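PDB 7BW9: serine acetyltransferase 1, putative from Entamoeba histolytica, which probably transfers an acetyl group from acetyl-CoA to L-serine, a step on the route to cysteine, which is bound in this crystal. Local coordinates for residues F35-L40 and S66-H71; N74-Y79 and I148-E153; M134-A139 and E153-I158. All blocks are in the same frame, centred on the assembly; numbering follows the deposited sequence.

Interaction 1: F35-L40 and S66-H71; sequences FLELEL and SLLVYH
L36 opens the contact by directing its CD2 methyl at the imidazole of H71, 4.2 Å from ND1 and oblique to the ring. One residue on, E37 carries the polar part. Its CA lies 6.4 Å from CA of L68, the nearest pair of CA atoms across the two segments, and its CB and CG pass across the CD1 methyl of L68. A bend at chi2 (94°) turns the carboxylate toward H71, and OE2 meets the edge of the imidazole, 3.2 Å from NE2. The N-H is poorly aimed and the bond is weak; the carboxylate stands 72° from the ring plane. The firmer partner of this buried OE2 is the hydroxyl of Y150. One turn further, L40 brings CD1 against both L67 and L68, 3.7 Å from CG of L67 and 4.0 Å from CB of L68. Polar and apolar contacts thus succeed one another along a single helix face. The two helices run nearly antiparallel, at 151°, with their axes 10.0 Å apart. F35, just before helix 36-45, and L38 within it touch I158 of helix 148-162, while helix 58-79 packs V69 and Y70 against L5 of helix 2-17.

Interaction 2: N74-Y79 and I148-E153; sequences NSIEAY and IEYSRE
Y79 lays its ring against E149 and Y150, joining two helices of the helical bundle that precedes the left-handed beta-helix in this hexapeptide-repeat acyltransferase. The segments cross at 130°, with axes 8.8 Å apart. Y79 has the most surface buried here: CB of E149 sits over one ring face, 3.6 Å from the centroid and 24° off the normal, a CH-pi contact displaced toward CD1. The backbone N of Y150 also lies over this ring. The carboxylate of E149 is hydrogen-bonded through OE2 to S119 OG of the second subunit. Y150, next in buried area, extends with CG anti to its backbone N and lies against S75 and I76. CB of S75 comes within 3.3 Å of its CD1, and CG1 of I76 packs 3.8 Å from its CD2, both oblique to the ring. Its hydroxyl is hydrogen-bonded to E37. R125 of the second subunit forms a salt bridge with E153 OE1 and a hydrogen bond with Y79 OH, so the phenol and the acid share one cationic partner at the subunit interface. Y79 OH in turn donates to E153 OE1 across 2.5 Å, meeting the oxygen from above the carboxylate plane.

Interaction 3: M134-A139 and E153-I158; sequences MIQRVA and ELMENI
I135 is the principal bump of this helix pair, its branched side chain set among L154, M155 and I158. CG2 enters the hollow between L154 and M155, 3.6 Å from CG of L154 and 3.8 Å from SD of M155. The other branch turns toward the next helical turn, where CG1 meets CG1 of I158 at 3.7 Å. One residue is therefore received by three side chains, and their spacing of one, three and four positions follows from the pitch of the helix.

M155 is the bump from the opposite helix. Bends at chi2 (-41°) and chi3 (-66°) curl its chain over the surface between Q136 and A139: SD settles 3.6 Å from CB of A139 and 3.7 Å from CA of Q136, while CE lies against the aliphatic part of Q136, 3.8 Å from its CG. CB of A139 is touched by both the sulfur and L154, whose CD2 lies 3.9 Å from it. V138 adds a looser touch on L154. The interface is apolar, and the amide of Q136 looks elsewhere, with NE2 bonded to the carbonyl oxygens of H167 and T170.

Helices 128-144 and 148-162 are joined by a short connection, and their segments here run almost exactly antiparallel, at 176°. Helix 36-45 covers one side of the pair, placing L38 and I41 on I135 and E37 on L154; on another, I166 of strand 165-166, at the start of the beta-helix, touches Q136 and M155.

In the fold
Helix 148-162 unites the three contacts: interactions 2 and 3 share it and its residue E153, and the side chains of interaction 1 reach it. The centres of interactions 2 and 3 lie about 11 Å apart, those of 1 and 2 about 14 Å. Interactions 1 and 2 meet where E37 OE2 lies 2.8 Å from Y150 OH, a probable hydrogen bond; interactions 1 and 3 meet through packing, with F35 CZ 3.8 Å from N157 CB. The E149 side chain is about 14 Å from a bound cysteine and that of M155 about 12 Å from a bound cysteine, so neither interaction 2 nor interaction 3 lines the pocket. Both touch the second subunit; interaction 1 does not.

Interaction 1: F35-L40 and S66-H71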
loop_
_atom_site.group_PDB
_atom_site.type_symbol
_atom_site.label_atom_id
_atom_site.label_comp_id
_atom_site.label_asym_id
_atom_site.label_seq_id
_atom_site.Cartn_x
_atom_site.Cartn_y
_atom_site.Cartn_z
ATOM N N PHE A 35 2.257 -8.527 -11.449
ATOM C CA PHE A 35 1.288 -9.600 -11.626
ATOM C C PHE A 35 0.940 -9.665 -13.106
ATOM O O PHE A 35 1.301 -8.781 -13.885
ATOM C CB PHE A 35 0.042 -9.418 -10.746
ATOM C CG PHE A 35 -0.720 -8.165 -11.022
ATOM C CD1 PHE A 35 -0.401 -6.977 -10.356
ATOM C CD2 PHE A 35 -1.773 -8.166 -11.923
ATOM C CE1 PHE A 35 -1.111 -5.810 -10.590
ATOM C CE2 PHE A 35 -2.487 -7.000 -12.183
ATOM C CZ PHE A 35 -2.155 -5.818 -11.516
ATOM N N LEU A 36 0.259 -10.739 -13.503
ATOM C CA LEU A 36 0.251 -11.107 -14.917
ATOM C C LEU A 36 -0.291 -9.976 -15.790
ATOM O O LEU A 36 0.382 -9.538 -16.727
ATOM C CB LEU A 36 -0.544 -12.392 -15.136
ATOM C CG LEU A 36 -0.405 -12.992 -16.542
ATOM C CD1 LEU A 36 1.030 -12.864 -17.067
ATOM C CD2 LEU A 36 -0.815 -14.456 -16.532
ATOM N N GLU A 37 -1.485 -9.455 -15.471
ATOM C CA GLU A 37 -2.092 -8.457 -16.358
ATOM C C GLU A 37 -1.238 -7.199 -16.457
ATOM O O GLU A 37 -1.100 -6.630 -17.543
ATOM C CB GLU A 37 -3.504 -8.112 -15.898
ATOM C CG GLU A 37 -4.458 -9.275 -15.935
ATOM C CD GLU A 37 -4.532 -9.979 -14.593
ATOM O OE1 GLU A 37 -3.465 -10.197 -13.971
ATOM O OE2 GLU A 37 -5.655 -10.291 -14.152
ATOM N N LEU A 38 -0.626 -6.764 -15.348
ATOM C CA LEU A 38 0.179 -5.541 -15.401
ATOM C C LEU A 38 1.451 -5.749 -16.219
ATOM O O LEU A 38 1.802 -4.921 -17.076
ATOM C CB LEU A 38 0.529 -5.065 -13.990
ATOM C CG LEU A 38 1.420 -3.819 -14.035
ATOM C CD1 LEU A 38 0.723 -2.651 -14.760
ATOM C CD2 LEU A 38 1.893 -3.410 -12.643
ATOM N N GLU A 39 2.170 -6.842 -15.954
ATOM C CA GLU A 39 3.370 -7.130 -16.736
ATOM C C GLU A 39 3.048 -7.177 -18.224
ATOM O O GLU A 39 3.757 -6.581 -19.045
ATOM C CB GLU A 39 4.001 -8.450 -16.278
ATOM C CG GLU A 39 4.563 -8.424 -14.879
ATOM C CD GLU A 39 4.607 -9.810 -14.240
ATOM O OE1 GLU A 39 4.608 -10.816 -14.992
ATOM O OE2 GLU A 39 4.638 -9.892 -12.989
ATOM N N LEU A 40 1.954 -7.846 -18.586
ATOM C CA LEU A 40 1.616 -7.982 -20.000
ATOM C C LEU A 40 1.195 -6.657 -20.603
ATOM O O LEU A 40 1.625 -6.313 -21.713
ATOM C CB LEU A 40 0.514 -9.021 -20.181
ATOM C CG LEU A 40 1.010 -10.468 -20.078
ATOM C CD1 LEU A 40 -0.149 -11.440 -20.251
ATOM C CD2 LEU A 40 2.103 -10.726 -21.116
ATOM N N SER A 66 -2.499 -12.186 -27.042
ATOM C CA SER A 66 -3.320 -13.387 -26.918
ATOM C C SER A 66 -3.321 -13.918 -25.497
ATOM O O SER A 66 -4.374 -14.319 -24.982
ATOM C CB SER A 66 -2.821 -14.484 -27.865
ATOM O OG SER A 66 -2.743 -14.026 -29.202
ATOM N N LEU A 67 -2.141 -13.978 -24.863
ATOM C CA LEU A 67 -2.081 -14.419 -23.471
ATOM C C LEU A 67 -2.886 -13.493 -22.564
ATOM O O LEU A 67 -3.600 -13.953 -21.666
ATOM C CB LEU A 67 -0.624 -14.502 -23.004
ATOM C CG LEU A 67 -0.387 -14.923 -21.550
ATOM C CD1 LEU A 67 -1.054 -16.247 -21.227
ATOM C CD2 LEU A 67 1.108 -14.995 -21.236
ATOM N N LEU A 68 -2.795 -12.182 -22.786
ATOM C CA LEU A 68 -3.534 -11.267 -21.920
ATOM C C LEU A 68 -5.036 -11.496 -22.046
ATOM O O LEU A 68 -5.721 -11.761 -21.047
ATOM C CB LEU A 68 -3.172 -9.818 -22.233
ATOM C CG LEU A 68 -4.024 -8.764 -21.488
ATOM C CD1 LEU A 68 -3.714 -8.698 -19.969
ATOM C CD2 LEU A 68 -3.859 -7.400 -22.117
ATOM N N VAL A 69 -5.567 -11.428 -23.277
ATOM C CA VAL A 69 -7.021 -11.475 -23.438
ATOM C C VAL A 69 -7.545 -12.828 -23.009
ATOM O O VAL A 69 -8.623 -12.928 -22.407
ATOM C CB VAL A 69 -7.461 -11.130 -24.881
ATOM C CG1 VAL A 69 -6.824 -9.833 -25.332
ATOM C CG2 VAL A 69 -7.150 -12.266 -25.856
ATOM N N TYR A 70 -6.772 -13.884 -23.235
ATOM C CA TYR A 70 -7.283 -15.193 -22.884
ATOM C C TYR A 70 -7.239 -15.433 -21.379
ATOM O O TYR A 70 -8.095 -16.148 -20.845
ATOM C CB TYR A 70 -6.531 -16.247 -23.693
ATOM C CG TYR A 70 -7.039 -16.312 -25.142
ATOM C CD1 TYR A 70 -8.408 -16.295 -25.424
ATOM C CD2 TYR A 70 -6.161 -16.373 -26.217
ATOM C CE1 TYR A 70 -8.888 -16.353 -26.738
ATOM C CE2 TYR A 70 -6.628 -16.436 -27.542
ATOM C CZ TYR A 70 -7.991 -16.422 -27.796
ATOM O OH TYR A 70 -8.455 -16.481 -29.101
ATOM N N HIS A 71 -6.307 -14.808 -20.658
ATOM C CA HIS A 71 -6.440 -14.825 -19.206
ATOM C C HIS A 71 -7.654 -14.007 -18.767
ATOM O O HIS A 71 -8.374 -14.400 -17.838
ATOM C CB HIS A 71 -5.168 -14.309 -18.535
ATOM C CG HIS A 71 -5.314 -14.106 -17.058
ATOM N ND1 HIS A 71 -4.951 -15.063 -16.135
ATOM C CD2 HIS A 71 -5.802 -13.060 -16.344
ATOM C CE1 HIS A 71 -5.208 -14.617 -14.917
ATOM N NE2 HIS A 71 -5.724 -13.404 -15.016
#

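Interaction 2: N74-Y79 and I148-E153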
loop_
_atom_site.group_PDB
_atom_site.type_symbol
_atom_site.label_atom_id
_atom_site.label_comp_id
_atom_site.label_asym_id
_atom_site.label_seq_id
_atom_site.Cartn_x
_atom_site.Cartn_y
_atom_site.Cartn_z
ATOM N N ASN A 74 -10.779 -16.079 -19.497
ATOM C CA ASN A 74 -10.982 -17.166 -18.541
ATOM C C ASN A 74 -11.486 -16.666 -17.193
ATOM O O ASN A 74 -12.273 -17.360 -16.537
ATOM C CB ASN A 74 -9.692 -17.966 -18.358
ATOM C CG ASN A 74 -9.303 -18.723 -19.609
ATOM O OD1 ASN A 74 -10.118 -18.887 -20.523
ATOM N ND2 ASN A 74 -8.056 -19.191 -19.661
ATOM N N SER A 75 -11.048 -15.485 -16.749
ATOM C CA SER A 75 -11.544 -14.984 -15.471
ATOM C C SER A 75 -12.994 -14.537 -15.574
ATOM O O SER A 75 -13.778 -14.745 -14.639
ATOM C CB SER A 75 -10.664 -13.843 -14.971
ATOM O OG SER A 75 -9.295 -14.185 -15.097
ATOM N N ILE A 76 -13.372 -13.904 -16.689
ATOM C CA ILE A 76 -14.747 -13.426 -16.820
ATOM C C ILE A 76 -15.711 -14.604 -16.917
ATOM O O ILE A 76 -16.775 -14.603 -16.283
ATOM C CB ILE A 76 -14.884 -12.462 -18.017
ATOM C CG1 ILE A 76 -14.055 -11.194 -17.775
ATOM C CG2 ILE A 76 -16.342 -12.080 -18.231
ATOM C CD1 ILE A 76 -13.973 -10.285 -18.974
ATOM N N GLU A 77 -15.336 -15.644 -17.680
ATOM C CA GLU A 77 -16.127 -16.871 -17.745
ATOM C C GLU A 77 -16.401 -17.435 -16.364
ATOM O O GLU A 77 -17.526 -17.855 -16.069
ATOM C CB GLU A 77 -15.404 -17.933 -18.567
ATOM C CG GLU A 77 -15.414 -17.711 -20.048
ATOM C CD GLU A 77 -15.016 -18.958 -20.815
ATOM O OE1 GLU A 77 -15.182 -20.079 -20.275
ATOM O OE2 GLU A 77 -14.514 -18.809 -21.947
ATOM N N ALA A 78 -15.372 -17.476 -15.510
ATOM C CA ALA A 78 -15.536 -18.048 -14.180
ATOM C C ALA A 78 -16.634 -17.331 -13.411
ATOM O O ALA A 78 -17.451 -17.972 -12.740
ATOM C CB ALA A 78 -14.210 -17.999 -13.419
ATOM N N TYR A 79 -16.691 -16.002 -13.516
ATOM C CA TYR A 79 -17.742 -15.259 -12.831
ATOM C C TYR A 79 -19.077 -15.311 -13.574
ATOM O O TYR A 79 -20.132 -15.175 -12.943
ATOM C CB TYR A 79 -17.329 -13.800 -12.652
ATOM C CG TYR A 79 -16.305 -13.515 -11.567
ATOM C CD1 TYR A 79 -16.679 -13.426 -10.227
ATOM C CD2 TYR A 79 -14.976 -13.274 -11.893
ATOM C CE1 TYR A 79 -15.748 -13.134 -9.244
ATOM C CE2 TYR A 79 -14.041 -12.979 -10.919
ATOM C CZ TYR A 79 -14.429 -12.914 -9.597
ATOM O OH TYR A 79 -13.483 -12.622 -8.634
ATOM N N ILE A 148 -18.836 -6.812 -14.168
ATOM C CA ILE A 148 -18.537 -5.999 -12.999
ATOM C C ILE A 148 -17.654 -6.739 -12.002
ATOM O O ILE A 148 -16.963 -6.090 -11.209
ATOM C CB ILE A 148 -19.823 -5.488 -12.325
ATOM C CG1 ILE A 148 -20.615 -6.644 -11.708
ATOM C CG2 ILE A 148 -20.660 -4.708 -13.331
ATOM C CD1 ILE A 148 -21.893 -6.210 -11.047
ATOM N N GLU A 149 -17.610 -8.071 -12.058
ATOM C CA GLU A 149 -16.874 -8.834 -11.058
ATOM C C GLU A 149 -15.382 -8.880 -11.370
ATOM O O GLU A 149 -14.553 -8.553 -10.510
ATOM C CB GLU A 149 -17.435 -10.249 -10.956
ATOM C CG GLU A 149 -18.936 -10.346 -10.728
ATOM C CD GLU A 149 -19.330 -10.511 -9.264
ATOM O OE1 GLU A 149 -18.492 -10.964 -8.454
ATOM O OE2 GLU A 149 -20.494 -10.192 -8.928
ATOM N N TYR A 150 -15.007 -9.305 -12.582
ATOM C CA TYR A 150 -13.581 -9.452 -12.855
ATOM C C TYR A 150 -12.898 -8.095 -12.986
ATOM O O TYR A 150 -11.753 -7.939 -12.557
ATOM C CB TYR A 150 -13.317 -10.301 -14.102
ATOM C CG TYR A 150 -11.871 -10.153 -14.525
ATOM C CD1 TYR A 150 -10.845 -10.724 -13.778
ATOM C CD2 TYR A 150 -11.526 -9.355 -15.599
ATOM C CE1 TYR A 150 -9.522 -10.552 -14.138
ATOM C CE2 TYR A 150 -10.217 -9.172 -15.964
ATOM C CZ TYR A 150 -9.219 -9.765 -15.240
ATOM O OH TYR A 150 -7.919 -9.561 -15.638
ATOM N N SER A 151 -13.575 -7.101 -13.576
ATOM C CA SER A 151 -12.981 -5.767 -13.647
ATOM C C SER A 151 -12.660 -5.214 -12.252
ATOM O O SER A 151 -11.683 -4.474 -12.090
ATOM C CB SER A 151 -13.904 -4.819 -14.415
ATOM O OG SER A 151 -15.134 -4.630 -13.744
ATOM N N ARG A 152 -13.446 -5.594 -11.239
ATOM C CA ARG A 152 -13.175 -5.156 -9.871
ATOM C C ARG A 152 -11.990 -5.905 -9.282
ATOM O O ARG A 152 -11.099 -5.299 -8.671
ATOM C CB ARG A 152 -14.414 -5.348 -8.993
ATOM C CG ARG A 152 -14.196 -4.969 -7.525
ATOM C CD ARG A 152 -14.048 -3.451 -7.357
ATOM N NE ARG A 152 -13.647 -3.056 -6.007
ATOM C CZ ARG A 152 -14.496 -2.800 -5.012
ATOM N NH1 ARG A 152 -15.804 -2.912 -5.203
ATOM N NH2 ARG A 152 -14.039 -2.451 -3.819
ATOM N N GLU A 153 -11.981 -7.235 -9.437
ATOM C CA GLU A 153 -10.826 -8.039 -9.054
ATOM C C GLU A 153 -9.547 -7.488 -9.678
ATOM O O GLU A 153 -8.520 -7.331 -9.005
ATOM C CB GLU A 153 -11.055 -9.494 -9.477
ATOM C CG GLU A 153 -10.039 -10.488 -8.935
ATOM C CD GLU A 153 -10.194 -11.878 -9.561
ATOM O OE1 GLU A 153 -11.019 -12.675 -9.059
ATOM O OE2 GLU A 153 -9.509 -12.161 -10.570
#

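Interaction 3: M134-A139 and E153-I158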
loop_
_atom_site.group_PDB
_atom_site.type_symbol
_atom_site.label_atom_id
_atom_site.label_comp_id
_atom_site.label_asym_id
_atom_site.label_seq_id
_atom_site.Cartn_x
_atom_site.Cartn_y
_atom_site.Cartn_z
ATOM N N MET A 134 -2.992 2.431 -16.681
ATOM C CA MET A 134 -2.915 1.296 -17.601
ATOM C C MET A 134 -3.962 0.238 -17.256
ATOM O O MET A 134 -4.697 -0.237 -18.125
ATOM C CB MET A 134 -1.518 0.671 -17.562
ATOM C CG MET A 134 -0.363 1.585 -17.939
ATOM S SD MET A 134 1.173 0.621 -17.949
ATOM C CE MET A 134 2.359 1.809 -18.582
ATOM N N ILE A 135 -4.050 -0.137 -15.980
ATOM C CA ILE A 135 -5.039 -1.132 -15.576
ATOM C C ILE A 135 -6.454 -0.564 -15.653
ATOM O O ILE A 135 -7.378 -1.238 -16.134
ATOM C CB ILE A 135 -4.719 -1.650 -14.167
ATOM C CG1 ILE A 135 -3.294 -2.186 -14.123
ATOM C CG2 ILE A 135 -5.714 -2.734 -13.743
ATOM C CD1 ILE A 135 -3.055 -3.414 -15.037
ATOM N N GLN A 136 -6.657 0.677 -15.176
ATOM C CA GLN A 136 -8.019 1.206 -15.061
ATOM C C GLN A 136 -8.675 1.367 -16.424
ATOM O O GLN A 136 -9.858 1.050 -16.589
ATOM C CB GLN A 136 -8.028 2.547 -14.322
ATOM C CG GLN A 136 -9.409 2.884 -13.662
ATOM C CD GLN A 136 -10.397 3.520 -14.626
ATOM O OE1 GLN A 136 -9.993 4.122 -15.616
ATOM N NE2 GLN A 136 -11.694 3.361 -14.359
ATOM N N ARG A 137 -7.929 1.872 -17.409
ATOM C CA ARG A 137 -8.507 2.054 -18.734
ATOM C C ARG A 137 -8.855 0.715 -19.384
ATOM O O ARG A 137 -9.836 0.630 -20.132
ATOM C CB ARG A 137 -7.546 2.884 -19.590
ATOM C CG ARG A 137 -7.318 4.273 -18.960
ATOM C CD ARG A 137 -6.873 5.301 -19.961
ATOM N NE ARG A 137 -6.511 6.589 -19.367
ATOM C CZ ARG A 137 -7.389 7.541 -19.031
ATOM N NH1 ARG A 137 -8.689 7.344 -19.205
ATOM N NH2 ARG A 137 -6.960 8.694 -18.530
ATOM N N VAL A 138 -8.098 -0.346 -19.080
ATOM C CA VAL A 138 -8.497 -1.679 -19.515
ATOM C C VAL A 138 -9.747 -2.121 -18.773
ATOM O O VAL A 138 -10.749 -2.508 -19.386
ATOM C CB VAL A 138 -7.350 -2.685 -19.308
ATOM C CG1 VAL A 138 -7.887 -4.096 -19.387
ATOM C CG2 VAL A 138 -6.242 -2.438 -20.319
ATOM N N ALA A 139 -9.702 -2.063 -17.437
ATOM C CA ALA A 139 -10.803 -2.564 -16.617
ATOM C C ALA A 139 -12.106 -1.863 -16.949
ATOM O O ALA A 139 -13.176 -2.479 -16.907
ATOM C CB ALA A 139 -10.488 -2.367 -15.129
ATOM N N GLU A 153 -11.981 -7.235 -9.437
ATOM C CA GLU A 153 -10.826 -8.039 -9.054
ATOM C C GLU A 153 -9.547 -7.488 -9.678
ATOM O O GLU A 153 -8.520 -7.331 -9.005
ATOM C CB GLU A 153 -11.055 -9.494 -9.477
ATOM C CG GLU A 153 -10.039 -10.488 -8.935
ATOM C CD GLU A 153 -10.194 -11.878 -9.561
ATOM O OE1 GLU A 153 -11.019 -12.675 -9.059
ATOM O OE2 GLU A 153 -9.509 -12.161 -10.570
ATOM N N LEU A 154 -9.600 -7.179 -10.973
ATOM C CA LEU A 154 -8.451 -6.579 -11.647
ATOM C C LEU A 154 -8.020 -5.282 -10.969
ATOM O O LEU A 154 -6.836 -5.088 -10.663
ATOM C CB LEU A 154 -8.793 -6.341 -13.114
ATOM C CG LEU A 154 -7.724 -5.704 -13.976
ATOM C CD1 LEU A 154 -6.451 -6.554 -13.933
ATOM C CD2 LEU A 154 -8.279 -5.591 -15.412
ATOM N N MET A 155 -8.974 -4.384 -10.699
ATOM C CA MET A 155 -8.609 -3.150 -10.011
ATOM C C MET A 155 -8.069 -3.412 -8.606
ATOM O O MET A 155 -7.182 -2.679 -8.145
ATOM C CB MET A 155 -9.799 -2.193 -9.948
ATOM C CG MET A 155 -10.154 -1.556 -11.294
ATOM S SD MET A 155 -8.732 -1.043 -12.264
ATOM C CE MET A 155 -8.027 0.283 -11.297
ATOM N N GLU A 156 -8.580 -4.436 -7.903
ATOM C CA GLU A 156 -8.046 -4.707 -6.567
ATOM C C GLU A 156 -6.622 -5.249 -6.637
ATOM O O GLU A 156 -5.821 -4.996 -5.729
ATOM C CB GLU A 156 -8.944 -5.675 -5.792
ATOM C CG GLU A 156 -10.282 -5.058 -5.328
ATOM C CD GLU A 156 -10.127 -3.785 -4.486
ATOM O OE1 GLU A 156 -9.115 -3.652 -3.755
ATOM O OE2 GLU A 156 -11.040 -2.926 -4.531
ATOM N N ASN A 157 -6.279 -5.970 -7.709
ATOM C CA ASN A 157 -4.891 -6.402 -7.893
ATOM C C ASN A 157 -3.946 -5.206 -7.943
ATOM O O ASN A 157 -2.908 -5.192 -7.274
ATOM C CB ASN A 157 -4.741 -7.224 -9.181
ATOM C CG ASN A 157 -5.279 -8.634 -9.050
ATOM O OD1 ASN A 157 -5.498 -9.129 -7.947
ATOM N ND2 ASN A 157 -5.484 -9.294 -10.187
ATOM N N ILE A 158 -4.277 -4.201 -8.760
ATOM C CA ILE A 158 -3.382 -3.054 -8.910
ATOM C C ILE A 158 -3.426 -2.184 -7.646
ATOM O O ILE A 158 -2.412 -1.582 -7.265
ATOM C CB ILE A 158 -3.720 -2.273 -10.206
ATOM C CG1 ILE A 158 -2.609 -1.283 -10.571
ATOM C CG2 ILE A 158 -5.059 -1.522 -10.110
ATOM C CD1 ILE A 158 -1.252 -1.903 -10.676
#